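Long-range contacts in N-acetylmuramoyl-L-alanine amidase (PDB 7AGL), which probably cleaves the amide bond between N-acetylmuramic acid and L-alanine in mycobacterial peptidoglycan, using a bound zinc ion: residues 109-114 against 153-158; 135-140 against 176-181; 12-17 against 57-62; 51-56 against 78-83. One frame throughout, in Å; residues are numbered along the deposited sequence.

Contact 1. Residues 109-114 against 153-158; sequences GGPAGG and ATYIGT
T154 OG1 has two polar partners where it meets G114: water 1 lies 2.6 Å from T154 OG1, and the backbone N of H115 also hydrogen-bonds to this hydroxyl. Because OG1 sits between the backbone N and the carbonyl carbon of T154 (chi1 64°), it comes to 3.5 Å from G114 CA. Water 1 also gives a weak bond to G113 O, so one thin solvent bridge joins the two loops. The larger share of the interface is Y155. Its ring is oblique to all three neighbours: CD1 lies 3.5 Å from G114 C, CD2 is 4.0 Å from P111 CD, and Y155 CE2 lies 4.1 Å from G110 CA. P111 to G114 form a type I turn, closed by G114 N to P111 O at 2.9 Å, and both of its end residues touch the ring. G110 and G114, lacking side chains, let their backbone come this close. Within its own loop, I156 CG2 lies over one ring face. Further polar bonds come from outside: D108 holds Y155 OH, and N184 bonds G110 N and G114 O. Within 109-114 and 153-158 the chemistry therefore implies van der Waals fit and a weak water bridge, with direct polar bonds added just downstream, where H115 meets T154.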
loop_
_atom_site.group_PDB
_atom_site.type_symbol
_atom_site.label_atom_id
_atom_site.label_comp_id
_atom_site.label_asym_id
_atom_site.label_seq_id
_atom_site.Cartn_x
_atom_site.Cartn_y
_atom_site.Cartn_z
ATOM N N GLY A 109 10.690 -6.720 -2.893
ATOM C CA GLY A 109 11.729 -7.636 -3.313
ATOM C C GLY A 109 12.981 -7.335 -2.516
ATOM O O GLY A 109 13.654 -6.328 -2.770
ATOM N N GLY A 110 13.273 -8.155 -1.512
ATOM C CA GLY A 110 14.443 -7.964 -0.682
ATOM C C GLY A 110 15.276 -9.231 -0.592
ATOM O O GLY A 110 14.974 -10.234 -1.252
ATOM N N PRO A 111 16.341 -9.218 0.213
ATOM C CA PRO A 111 17.169 -10.420 0.355
ATOM C C PRO A 111 16.321 -11.603 0.795
ATOM O O PRO A 111 15.393 -11.449 1.587
ATOM C CB PRO A 111 18.183 -10.028 1.437
ATOM C CG PRO A 111 18.282 -8.531 1.342
ATOM C CD PRO A 111 16.863 -8.100 1.033
ATOM N N ALA A 112 16.665 -12.790 0.285
ATOM C CA ALA A 112 15.782 -13.954 0.407
ATOM C C ALA A 112 15.507 -14.346 1.858
ATOM O O ALA A 112 14.439 -14.893 2.154
ATOM C CB ALA A 112 16.372 -15.150 -0.341
ATOM N N GLY A 113 16.451 -14.116 2.774
ATOM C CA GLY A 113 16.170 -14.441 4.170
ATOM C C GLY A 113 15.349 -13.404 4.931
ATOM O O GLY A 113 14.950 -13.669 6.072
ATOM N N GLY A 114 15.093 -12.250 4.331
ATOM C CA GLY A 114 14.354 -11.178 4.994
ATOM C C GLY A 114 12.853 -11.342 4.804
ATOM O O GLY A 114 12.385 -11.693 3.720
ATOM N N ALA A 153 9.220 -6.135 9.315
ATOM C CA ALA A 153 10.278 -6.493 8.377
ATOM C C ALA A 153 11.620 -6.648 9.080
ATOM O O ALA A 153 12.045 -5.780 9.850
ATOM C CB ALA A 153 10.394 -5.431 7.276
ATOM N N THR A 154 12.286 -7.757 8.799
ATOM C CA THR A 154 13.582 -8.011 9.417
ATOM C C THR A 154 14.730 -7.384 8.640
ATOM O O THR A 154 15.875 -7.442 9.095
ATOM C CB THR A 154 13.834 -9.516 9.566
ATOM O OG1 THR A 154 13.912 -10.138 8.274
ATOM C CG2 THR A 154 12.735 -10.174 10.391
ATOM N N TYR A 155 14.451 -6.756 7.499
ATOM C CA TYR A 155 15.515 -6.393 6.580
ATOM C C TYR A 155 15.463 -4.939 6.140
ATOM O O TYR A 155 16.356 -4.505 5.393
ATOM C CB TYR A 155 15.473 -7.321 5.347
ATOM C CG TYR A 155 14.214 -7.143 4.541
ATOM C CD1 TYR A 155 13.035 -7.809 4.889
ATOM C CD2 TYR A 155 14.199 -6.294 3.437
ATOM C CE1 TYR A 155 11.862 -7.611 4.149
ATOM C CE2 TYR A 155 13.048 -6.103 2.698
ATOM C CZ TYR A 155 11.889 -6.759 3.055
ATOM O OH TYR A 155 10.753 -6.547 2.318
ATOM N N ILE A 156 14.466 -4.171 6.584
ATOM C CA ILE A 156 14.314 -2.783 6.151
ATOM C C ILE A 156 13.459 -2.054 7.177
ATOM O O ILE A 156 12.609 -2.655 7.837
ATOM C CB ILE A 156 13.705 -2.706 4.726
ATOM C CG1 ILE A 156 13.780 -1.276 4.170
ATOM C CG2 ILE A 156 12.278 -3.200 4.743
ATOM C CD1 ILE A 156 13.422 -1.211 2.679
ATOM N N GLY A 157 13.696 -0.739 7.313
ATOM C CA GLY A 157 12.920 0.068 8.219
ATOM C C GLY A 157 13.251 -0.214 9.681
ATOM O O GLY A 157 14.224 -0.890 10.031
ATOM N N THR A 158 12.408 0.337 10.552
ATOM C CA THR A 158 12.651 0.295 11.995
ATOM C C THR A 158 11.372 -0.170 12.670
ATOM O O THR A 158 10.390 0.576 12.704
ATOM C CB THR A 158 13.065 1.665 12.540
ATOM O OG1 THR A 158 14.231 2.139 11.850
ATOM C CG2 THR A 158 13.362 1.560 14.022
HETATM O O HOH W 1 15.568 -12.053 9.043
#

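Contact 2. Residues 135-140 against 176-181; sequences LRFAKT and PKVLVE
F137 is the first residue of the helical segment 135-140 to reach strand 177-181, and it faces V178. Its CG is anti to the backbone N (chi1 -165°), which starts the ring off toward the strand. V178 CG2 then stands over one ring face, 4.1 Å from the F137 centroid and 18° off the normal, which meets the description of a CH-pi contact. The other methyl, V178 CG1, packs 3.8 Å from F137 CD2, near the ring's junction with CB. P176 and K177 meet the ring at its edge: K177 N lies in the ring plane, 3.9 Å from F137 CD2. A138 follows, with V178 CG1 lying 3.7 Å from A138 CA and 4.0 Å from A138 CB, so one methyl fills the angle between the two helical residues. Two residues on, T140 OG1 and T140 N both donate to R136 O, one turn back, from opposite faces of its carbonyl plane. The axes of the short segments approach to 7.8 Å and cross at -34°. Helix 132-147 thus lies against the sheet, with Y214 of helix 197-215 stacked on the F137 ring and Y121 of strand 118-122 touching A138. V178 pairs through its backbone with V102 and S104 of strand 101-108, whereas K177 points away from this helix and forms a salt bridge with E94 of helix 87-96.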
loop_
_atom_site.group_PDB
_atom_site.type_symbol
_atom_site.label_atom_id
_atom_site.label_comp_id
_atom_site.label_asym_id
_atom_site.label_seq_id
_atom_site.Cartn_x
_atom_site.Cartn_y
_atom_site.Cartn_z
ATOM N N LEU A 135 1.634 10.282 10.582
ATOM C CA LEU A 135 2.480 9.507 11.482
ATOM C C LEU A 135 1.636 8.650 12.420
ATOM O O LEU A 135 1.967 7.489 12.677
ATOM C CB LEU A 135 3.394 10.442 12.281
ATOM C CG LEU A 135 4.434 9.769 13.179
ATOM C CD1 LEU A 135 5.282 8.801 12.348
ATOM C CD2 LEU A 135 5.302 10.810 13.850
ATOM N N ARG A 136 0.545 9.210 12.951
ATOM C CA ARG A 136 -0.344 8.407 13.791
ATOM C C ARG A 136 -0.942 7.239 13.008
ATOM O O ARG A 136 -1.041 6.123 13.533
ATOM C CB ARG A 136 -1.443 9.287 14.392
ATOM C CG ARG A 136 -2.557 8.521 15.119
ATOM C CD ARG A 136 -3.489 9.447 15.903
ATOM N NE ARG A 136 -3.654 10.755 15.271
ATOM C CZ ARG A 136 -4.697 11.116 14.525
ATOM N NH1 ARG A 136 -5.698 10.266 14.311
ATOM N NH2 ARG A 136 -4.740 12.338 13.992
ATOM N N PHE A 137 -1.338 7.471 11.748
ATOM C CA PHE A 137 -1.829 6.381 10.900
ATOM C C PHE A 137 -0.768 5.302 10.747
ATOM O O PHE A 137 -1.052 4.107 10.893
ATOM C CB PHE A 137 -2.252 6.937 9.531
ATOM C CG PHE A 137 -3.103 5.994 8.701
ATOM C CD1 PHE A 137 -3.652 4.834 9.245
ATOM C CD2 PHE A 137 -3.347 6.279 7.361
ATOM C CE1 PHE A 137 -4.438 3.982 8.460
ATOM C CE2 PHE A 137 -4.118 5.444 6.582
ATOM C CZ PHE A 137 -4.665 4.293 7.124
ATOM N N ALA A 138 0.472 5.712 10.456
ATOM C CA ALA A 138 1.551 4.747 10.246
ATOM C C ALA A 138 1.800 3.904 11.498
ATOM O O ALA A 138 1.906 2.676 11.416
ATOM C CB ALA A 138 2.830 5.475 9.833
ATOM N N LYS A 139 1.921 4.554 12.667
ATOM C CA LYS A 139 2.167 3.820 13.909
ATOM C C LYS A 139 0.997 2.908 14.249
ATOM O O LYS A 139 1.193 1.773 14.703
ATOM C CB LYS A 139 2.431 4.805 15.042
ATOM C CG LYS A 139 3.714 5.586 14.872
ATOM C CD LYS A 139 3.923 6.551 16.028
ATOM C CE LYS A 139 5.202 7.350 15.841
ATOM N NZ LYS A 139 5.513 8.181 17.038
ATOM N N THR A 140 -0.230 3.397 14.038
ATOM C CA THR A 140 -1.419 2.600 14.331
ATOM C C THR A 140 -1.492 1.368 13.438
ATOM O O THR A 140 -1.761 0.254 13.915
ATOM C CB THR A 140 -2.664 3.464 14.157
ATOM O OG1 THR A 140 -2.679 4.473 15.186
ATOM C CG2 THR A 140 -3.925 2.607 14.263
ATOM N N PRO A 176 -4.650 11.526 5.089
ATOM C CA PRO A 176 -3.774 10.549 5.750
ATOM C C PRO A 176 -3.614 9.298 4.896
ATOM O O PRO A 176 -4.594 8.717 4.407
ATOM C CB PRO A 176 -4.495 10.256 7.072
ATOM C CG PRO A 176 -5.323 11.472 7.323
ATOM C CD PRO A 176 -5.790 11.890 5.954
ATOM N N LYS A 177 -2.365 8.888 4.704
ATOM C CA LYS A 177 -2.079 7.810 3.768
ATOM C C LYS A 177 -0.871 7.026 4.255
ATOM O O LYS A 177 0.079 7.600 4.782
ATOM C CB LYS A 177 -1.822 8.360 2.349
ATOM C CG LYS A 177 -1.457 7.260 1.330
ATOM C CD LYS A 177 -1.231 7.828 -0.061
ATOM C CE LYS A 177 -0.924 6.711 -1.039
ATOM N NZ LYS A 177 -0.889 7.230 -2.459
ATOM N N VAL A 178 -0.915 5.704 4.074
ATOM C CA VAL A 178 0.247 4.860 4.302
ATOM C C VAL A 178 0.380 3.916 3.121
ATOM O O VAL A 178 -0.597 3.622 2.417
ATOM C CB VAL A 178 0.158 4.072 5.641
ATOM C CG1 VAL A 178 0.155 5.036 6.825
ATOM C CG2 VAL A 178 -1.078 3.167 5.663
ATOM N N LEU A 179 1.613 3.480 2.873
ATOM C CA LEU A 179 1.909 2.472 1.854
ATOM C C LEU A 179 2.454 1.280 2.615
ATOM O O LEU A 179 3.553 1.355 3.184
ATOM C CB LEU A 179 2.912 2.988 0.816
ATOM C CG LEU A 179 3.204 2.095 -0.406
ATOM C CD1 LEU A 179 3.888 2.928 -1.505
ATOM C CD2 LEU A 179 4.056 0.849 -0.092
ATOM N N VAL A 180 1.688 0.189 2.633
ATOM C CA VAL A 180 2.068 -0.999 3.389
ATOM C C VAL A 180 2.716 -1.978 2.428
ATOM O O VAL A 180 2.059 -2.472 1.510
ATOM C CB VAL A 180 0.863 -1.642 4.091
ATOM C CG1 VAL A 180 1.326 -2.830 4.938
ATOM C CG2 VAL A 180 0.154 -0.609 4.982
ATOM N N GLU A 181 4.001 -2.256 2.635
ATOM C CA GLU A 181 4.666 -3.397 2.016
ATOM C C GLU A 181 4.404 -4.601 2.926
ATOM O O GLU A 181 4.905 -4.659 4.054
ATOM C CB GLU A 181 6.158 -3.115 1.840
ATOM C CG GLU A 181 6.481 -2.016 0.798
ATOM C CD GLU A 181 6.588 -2.557 -0.604
ATOM O OE1 GLU A 181 6.289 -3.761 -0.778
ATOM O OE2 GLU A 181 6.970 -1.784 -1.526
#

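Contact 3. Residues 12-17 against 57-62; sequences LDPGHN and NTVLLI. With ZN (zinc ion), chain B.
P14 and V59 have the nearest CA atoms, 5.9 Å apart, where strand 12-14 and helix 57-62 run nearly antiparallel, their axes 160° apart in direction and 8.0 Å apart at closest approach. V59 does most of the filling from the helix. Its CG1 is anti to the backbone N (chi1 162°) and meets L12 CB at 3.7 Å, while V59 CG2 rests 3.6 Å from P14 CB. The valine thereby reaches two strand residues that point toward the helix, and its side chain crosses that of P14 at about a right angle. One helical turn later, I62 CG2 approaches both ends of the L12 fork, 3.7 Å from L12 CD1 and 3.8 Å from L12 CD2. All five touching residues are buried, and the contacts are apolar throughout. D13 points to the other side, where its carboxylate is satisfied by T76, R90 and S104. Past the strand end, the chain turns at H16, whose NE2 binds zinc at 2.2 Å. T40 O bonds the other ring nitrogen, H16 ND1, which fixes the ring's rotation and leaves NE2 to the metal. E51, H106 and two waters complete the coordination. Strand 9-14 and its parallel neighbour 72-75, which pairs with L12 through A74, are linked through helix 51-68 as in a beta-alpha-beta crossover. That helix also leans on I105 of strand 101-108, and I62 continues the packing onto A204 and V207 of helix 197-215.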
loop_
_atom_site.group_PDB
_atom_site.type_symbol
_atom_site.label_atom_id
_atom_site.label_comp_id
_atom_site.label_asym_id
_atom_site.label_seq_id
_atom_site.Cartn_x
_atom_site.Cartn_y
_atom_site.Cartn_z
ATOM N N LEU A 12 -8.351 2.698 -1.659
ATOM C CA LEU A 12 -7.398 1.592 -1.630
ATOM C C LEU A 12 -6.628 1.558 -2.935
ATOM O O LEU A 12 -7.232 1.638 -4.011
ATOM C CB LEU A 12 -8.128 0.257 -1.433
ATOM C CG LEU A 12 -8.953 0.138 -0.150
ATOM C CD1 LEU A 12 -9.796 -1.139 -0.169
ATOM C CD2 LEU A 12 -8.028 0.147 1.062
ATOM N N ASP A 13 -5.304 1.419 -2.850
ATOM C CA ASP A 13 -4.455 1.423 -4.048
ATOM C C ASP A 13 -3.677 0.117 -4.158
ATOM O O ASP A 13 -2.662 -0.059 -3.454
ATOM C CB ASP A 13 -3.493 2.617 -3.995
ATOM C CG ASP A 13 -2.401 2.535 -5.047
ATOM O OD1 ASP A 13 -2.749 2.201 -6.195
ATOM O OD2 ASP A 13 -1.222 2.817 -4.709
ATOM N N PRO A 14 -4.117 -0.857 -5.010
ATOM C CA PRO A 14 -3.282 -2.041 -5.263
ATOM C C PRO A 14 -2.132 -1.668 -6.185
ATOM O O PRO A 14 -2.326 -1.348 -7.364
ATOM C CB PRO A 14 -4.262 -3.030 -5.917
ATOM C CG PRO A 14 -5.409 -2.197 -6.455
ATOM C CD PRO A 14 -5.281 -0.789 -5.922
ATOM N N GLY A 15 -0.917 -1.709 -5.636
ATOM C CA GLY A 15 0.225 -1.165 -6.349
ATOM C C GLY A 15 0.477 -1.865 -7.672
ATOM O O GLY A 15 0.243 -3.063 -7.825
ATOM N N HIS A 16 0.983 -1.082 -8.629
ATOM C CA HIS A 16 1.394 -1.495 -9.972
ATOM C C HIS A 16 0.225 -1.840 -10.891
ATOM O O HIS A 16 -0.937 -1.814 -10.479
ATOM C CB HIS A 16 2.375 -2.667 -9.896
ATOM C CG HIS A 16 3.528 -2.383 -8.993
ATOM N ND1 HIS A 16 4.586 -1.577 -9.371
ATOM C CD2 HIS A 16 3.740 -2.716 -7.703
ATOM C CE1 HIS A 16 5.424 -1.463 -8.352
ATOM N NE2 HIS A 16 4.935 -2.149 -7.340
ATOM N N ASN A 17 0.542 -2.118 -12.156
ATOM C CA ASN A 17 -0.442 -2.353 -13.206
ATOM C C ASN A 17 -0.600 -3.841 -13.498
ATOM O O ASN A 17 0.332 -4.631 -13.346
ATOM C CB ASN A 17 -0.033 -1.674 -14.531
ATOM C CG ASN A 17 0.063 -0.165 -14.457
ATOM O OD1 ASN A 17 -0.536 0.493 -13.606
ATOM N ND2 ASN A 17 0.812 0.403 -15.417
ATOM N N ASN A 57 -5.544 -8.717 -5.554
ATOM C CA ASN A 57 -6.415 -9.644 -4.844
ATOM C C ASN A 57 -6.519 -9.287 -3.370
ATOM O O ASN A 57 -7.594 -9.416 -2.777
ATOM C CB ASN A 57 -5.916 -11.064 -5.058
ATOM C CG ASN A 57 -6.389 -11.614 -6.402
ATOM O OD1 ASN A 57 -5.607 -11.800 -7.313
ATOM N ND2 ASN A 57 -7.692 -11.820 -6.530
ATOM N N THR A 58 -5.425 -8.822 -2.757
ATOM C CA THR A 58 -5.532 -8.430 -1.357
ATOM C C THR A 58 -6.416 -7.202 -1.191
ATOM O O THR A 58 -7.224 -7.145 -0.256
ATOM C CB THR A 58 -4.144 -8.206 -0.772
ATOM O OG1 THR A 58 -3.400 -9.422 -0.939
ATOM C CG2 THR A 58 -4.244 -7.876 0.729
ATOM N N VAL A 59 -6.291 -6.215 -2.091
ATOM C CA VAL A 59 -7.152 -5.035 -2.018
ATOM C C VAL A 59 -8.621 -5.420 -2.193
ATOM O O VAL A 59 -9.495 -4.867 -1.520
ATOM C CB VAL A 59 -6.703 -3.973 -3.040
ATOM C CG1 VAL A 59 -7.825 -2.957 -3.298
ATOM C CG2 VAL A 59 -5.423 -3.280 -2.495
ATOM N N LEU A 60 -8.924 -6.365 -3.092
ATOM C CA LEU A 60 -10.327 -6.771 -3.242
ATOM C C LEU A 60 -10.888 -7.300 -1.924
ATOM O O LEU A 60 -12.049 -7.040 -1.582
ATOM C CB LEU A 60 -10.484 -7.829 -4.340
ATOM C CG LEU A 60 -10.131 -7.390 -5.763
ATOM C CD1 LEU A 60 -10.419 -8.529 -6.721
ATOM C CD2 LEU A 60 -10.922 -6.156 -6.146
ATOM N N LEU A 61 -10.072 -8.037 -1.169
ATOM C CA LEU A 61 -10.530 -8.570 0.108
ATOM C C LEU A 61 -10.679 -7.464 1.144
ATOM O O LEU A 61 -11.643 -7.461 1.922
ATOM C CB LEU A 61 -9.562 -9.652 0.601
ATOM C CG LEU A 61 -9.440 -10.879 -0.302
ATOM C CD1 LEU A 61 -8.304 -11.752 0.205
ATOM C CD2 LEU A 61 -10.754 -11.674 -0.353
ATOM N N ILE A 62 -9.732 -6.516 1.173
ATOM C CA ILE A 62 -9.865 -5.355 2.055
ATOM C C ILE A 62 -11.156 -4.601 1.753
ATOM O O ILE A 62 -11.920 -4.252 2.666
ATOM C CB ILE A 62 -8.642 -4.428 1.923
ATOM C CG1 ILE A 62 -7.375 -5.139 2.411
ATOM C CG2 ILE A 62 -8.862 -3.163 2.733
ATOM C CD1 ILE A 62 -6.100 -4.406 2.022
HETATM ZN ZN ZN B . 5.444 -2.267 -5.227
HETATM O O HOH W 2 6.945 -0.642 -5.599
HETATM O O HOH W 3 6.904 -2.900 -3.750
#

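Contact 4. Residues 51-56 against 78-83; sequences EHTFTW and GDDNKL. With ZN (zinc ion), chain B.
G78 meets the far end of the W56 indole, its C atom 3.4 Å from W56 CH2 in an oblique approach. D79 carries the backbone on over one face of the indole, with D79 CA above it, while its side chain turns from the helix. There D79 OD1 accepts N81 N and K82 N, each at 2.8 Å and from the same face of the carboxylate. The bond from N81 N makes an Asx turn, and with that from K82 N it completes an Asx motif that ties the loop to itself. D80 makes the principal contact. Its CB lies over the five-membered ring of W56, 3.7 Å from the centroid and 20° off the normal, a CH-pi contact. CG is anti to the D80 backbone N (chi1 -168°), and the carboxylate beyond it grips two successive helical residues. H52 ND1 donates in its ring plane to the syn side of D80 OD1 (2.7 Å, 171° at the hydrogen). T53 OG1 donates to the syn lone pair of D80 OD2, also at 2.7 Å. H52 O lies 3.1 Å from D80 OD1, two acceptors brought close; R77 would ease this, since it forms a salt bridge with D80 OD1 and a hydrogen bond to H52 O. The carboxylate thus fastens the loop to the first turn of helix 51-68. That turn begins with E51, whose OE1 binds zinc at 2.1 Å beside H16, H106 and two waters. Such a two-histidine, one-glutamate zinc site is typical of this amidase family.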
loop_
_atom_site.group_PDB
_atom_site.type_symbol
_atom_site.label_atom_id
_atom_site.label_comp_id
_atom_site.label_asym_id
_atom_site.label_seq_id
_atom_site.Cartn_x
_atom_site.Cartn_y
_atom_site.Cartn_z
ATOM N N GLU A 51 3.692 -9.297 -8.127
ATOM C CA GLU A 51 3.267 -8.312 -7.143
ATOM C C GLU A 51 1.922 -7.702 -7.510
ATOM O O GLU A 51 1.043 -7.548 -6.653
ATOM C CB GLU A 51 4.316 -7.207 -7.012
ATOM C CG GLU A 51 3.903 -6.214 -5.940
ATOM C CD GLU A 51 4.861 -5.061 -5.797
ATOM O OE1 GLU A 51 4.519 -4.162 -5.020
ATOM O OE2 GLU A 51 5.951 -5.068 -6.404
ATOM N N HIS A 52 1.740 -7.340 -8.781
ATOM C CA HIS A 52 0.505 -6.652 -9.146
ATOM C C HIS A 52 -0.727 -7.521 -8.917
ATOM O O HIS A 52 -1.802 -7.000 -8.602
ATOM C CB HIS A 52 0.557 -6.162 -10.602
ATOM C CG HIS A 52 0.664 -7.245 -11.640
ATOM N ND1 HIS A 52 -0.437 -7.900 -12.163
ATOM C CD2 HIS A 52 1.737 -7.711 -12.326
ATOM C CE1 HIS A 52 -0.039 -8.736 -13.110
ATOM N NE2 HIS A 52 1.274 -8.649 -13.224
ATOM N N THR A 53 -0.593 -8.840 -9.045
ATOM C CA THR A 53 -1.734 -9.718 -8.780
ATOM C C THR A 53 -1.967 -9.883 -7.282
ATOM O O THR A 53 -3.115 -9.880 -6.817
ATOM C CB THR A 53 -1.487 -11.071 -9.433
ATOM O OG1 THR A 53 -1.274 -10.859 -10.839
ATOM C CG2 THR A 53 -2.690 -11.985 -9.244
ATOM N N PHE A 54 -0.885 -9.990 -6.509
ATOM C CA PHE A 54 -1.031 -10.063 -5.061
ATOM C C PHE A 54 -1.725 -8.821 -4.513
ATOM O O PHE A 54 -2.629 -8.920 -3.666
ATOM C CB PHE A 54 0.342 -10.229 -4.392
ATOM C CG PHE A 54 0.309 -9.939 -2.912
ATOM C CD1 PHE A 54 -0.228 -10.880 -2.014
ATOM C CD2 PHE A 54 0.789 -8.720 -2.407
ATOM C CE1 PHE A 54 -0.290 -10.614 -0.668
ATOM C CE2 PHE A 54 0.721 -8.451 -1.053
ATOM C CZ PHE A 54 0.202 -9.395 -0.177
ATOM N N THR A 55 -1.304 -7.633 -4.965
ATOM C CA THR A 55 -1.873 -6.414 -4.392
ATOM C C THR A 55 -3.330 -6.265 -4.823
ATOM O O THR A 55 -4.190 -5.893 -4.018
ATOM C CB THR A 55 -1.052 -5.168 -4.791
ATOM O OG1 THR A 55 -1.125 -4.956 -6.213
ATOM C CG2 THR A 55 0.427 -5.297 -4.372
ATOM N N TRP A 56 -3.624 -6.599 -6.078
ATOM C CA TRP A 56 -5.001 -6.567 -6.566
ATOM C C TRP A 56 -5.913 -7.451 -5.715
ATOM O O TRP A 56 -6.942 -6.999 -5.199
ATOM C CB TRP A 56 -5.012 -7.024 -8.029
ATOM C CG TRP A 56 -6.373 -7.211 -8.629
ATOM C CD1 TRP A 56 -6.950 -8.393 -9.025
ATOM C CD2 TRP A 56 -7.312 -6.179 -8.952
ATOM N NE1 TRP A 56 -8.194 -8.149 -9.580
ATOM C CE2 TRP A 56 -8.439 -6.800 -9.528
ATOM C CE3 TRP A 56 -7.308 -4.787 -8.803
ATOM C CZ2 TRP A 56 -9.552 -6.072 -9.956
ATOM C CZ3 TRP A 56 -8.408 -4.080 -9.194
ATOM C CH2 TRP A 56 -9.514 -4.712 -9.790
ATOM N N GLY A 78 -8.991 -0.766 -11.892
ATOM C CA GLY A 78 -10.174 -1.573 -12.110
ATOM C C GLY A 78 -9.917 -2.965 -12.653
ATOM O O GLY A 78 -10.869 -3.704 -12.924
ATOM N N ASP A 79 -8.656 -3.351 -12.806
ATOM C CA ASP A 79 -8.363 -4.673 -13.340
ATOM C C ASP A 79 -6.942 -5.061 -12.977
ATOM O O ASP A 79 -6.150 -4.243 -12.499
ATOM C CB ASP A 79 -8.550 -4.722 -14.856
ATOM C CG ASP A 79 -7.530 -3.874 -15.597
ATOM O OD1 ASP A 79 -6.332 -4.250 -15.599
ATOM O OD2 ASP A 79 -7.937 -2.836 -16.162
ATOM N N ASP A 80 -6.620 -6.319 -13.257
ATOM C CA ASP A 80 -5.263 -6.833 -13.117
ATOM C C ASP A 80 -4.746 -7.401 -14.435
ATOM O O ASP A 80 -4.039 -8.419 -14.457
ATOM C CB ASP A 80 -5.194 -7.888 -12.020
ATOM C CG ASP A 80 -3.768 -8.242 -11.648
ATOM O OD1 ASP A 80 -2.973 -7.292 -11.477
ATOM O OD2 ASP A 80 -3.460 -9.456 -11.551
ATOM N N ASN A 81 -5.057 -6.754 -15.556
ATOM C CA ASN A 81 -4.485 -7.247 -16.804
ATOM C C ASN A 81 -4.230 -6.180 -17.861
ATOM O O ASN A 81 -3.781 -6.542 -18.950
ATOM C CB ASN A 81 -5.369 -8.371 -17.383
ATOM C CG ASN A 81 -6.715 -7.877 -17.848
ATOM O OD1 ASN A 81 -6.871 -7.446 -18.992
ATOM N ND2 ASN A 81 -7.704 -7.962 -16.976
ATOM N N LYS A 82 -4.464 -4.890 -17.590
ATOM C CA LYS A 82 -4.212 -3.819 -18.550
ATOM C C LYS A 82 -3.395 -2.716 -17.889
ATOM O O LYS A 82 -3.208 -2.688 -16.662
ATOM C CB LYS A 82 -5.513 -3.211 -19.083
ATOM C CG LYS A 82 -6.357 -4.152 -19.944
ATOM C CD LYS A 82 -5.608 -4.627 -21.177
ATOM C CE LYS A 82 -6.490 -5.581 -21.981
ATOM N NZ LYS A 82 -5.857 -6.035 -23.241
ATOM N N LEU A 83 -2.916 -1.788 -18.725
ATOM C CA LEU A 83 -2.271 -0.581 -18.210
ATOM C C LEU A 83 -3.182 0.093 -17.186
ATOM O O LEU A 83 -4.393 0.206 -17.402
ATOM C CB LEU A 83 -1.969 0.372 -19.374
ATOM C CG LEU A 83 -1.001 1.530 -19.106
ATOM C CD1 LEU A 83 0.432 1.023 -19.032
ATOM C CD2 LEU A 83 -1.139 2.570 -20.205
HETATM ZN ZN ZN B . 5.444 -2.267 -5.227
HETATM O O HOH W 2 6.945 -0.642 -5.599
HETATM O O HOH W 3 6.904 -2.900 -3.750
#

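In the fold
From the N terminus, contact 3 closes first, bringing strand 9-14 against helix 51-68 across a long loop that contains the hairpin strands 27-29 and 35-37. Contact 4 starts inside that span, at 51-56, and ends beyond it at 78-83, so the two cross. They share helix 51-68 and the zinc ion, and touch where T55 OG1 probably hydrogen-bonds to G15 O. Further on, contact 1 joins the loops after strand 101-108 and before strand 161-164; contact 2 crosses it, setting helix 132-147 on strand 177-184. Contacts 2 and 3 reach the same mixed sheet on opposite sides of the chain's centre, about 16 Å apart between their centres.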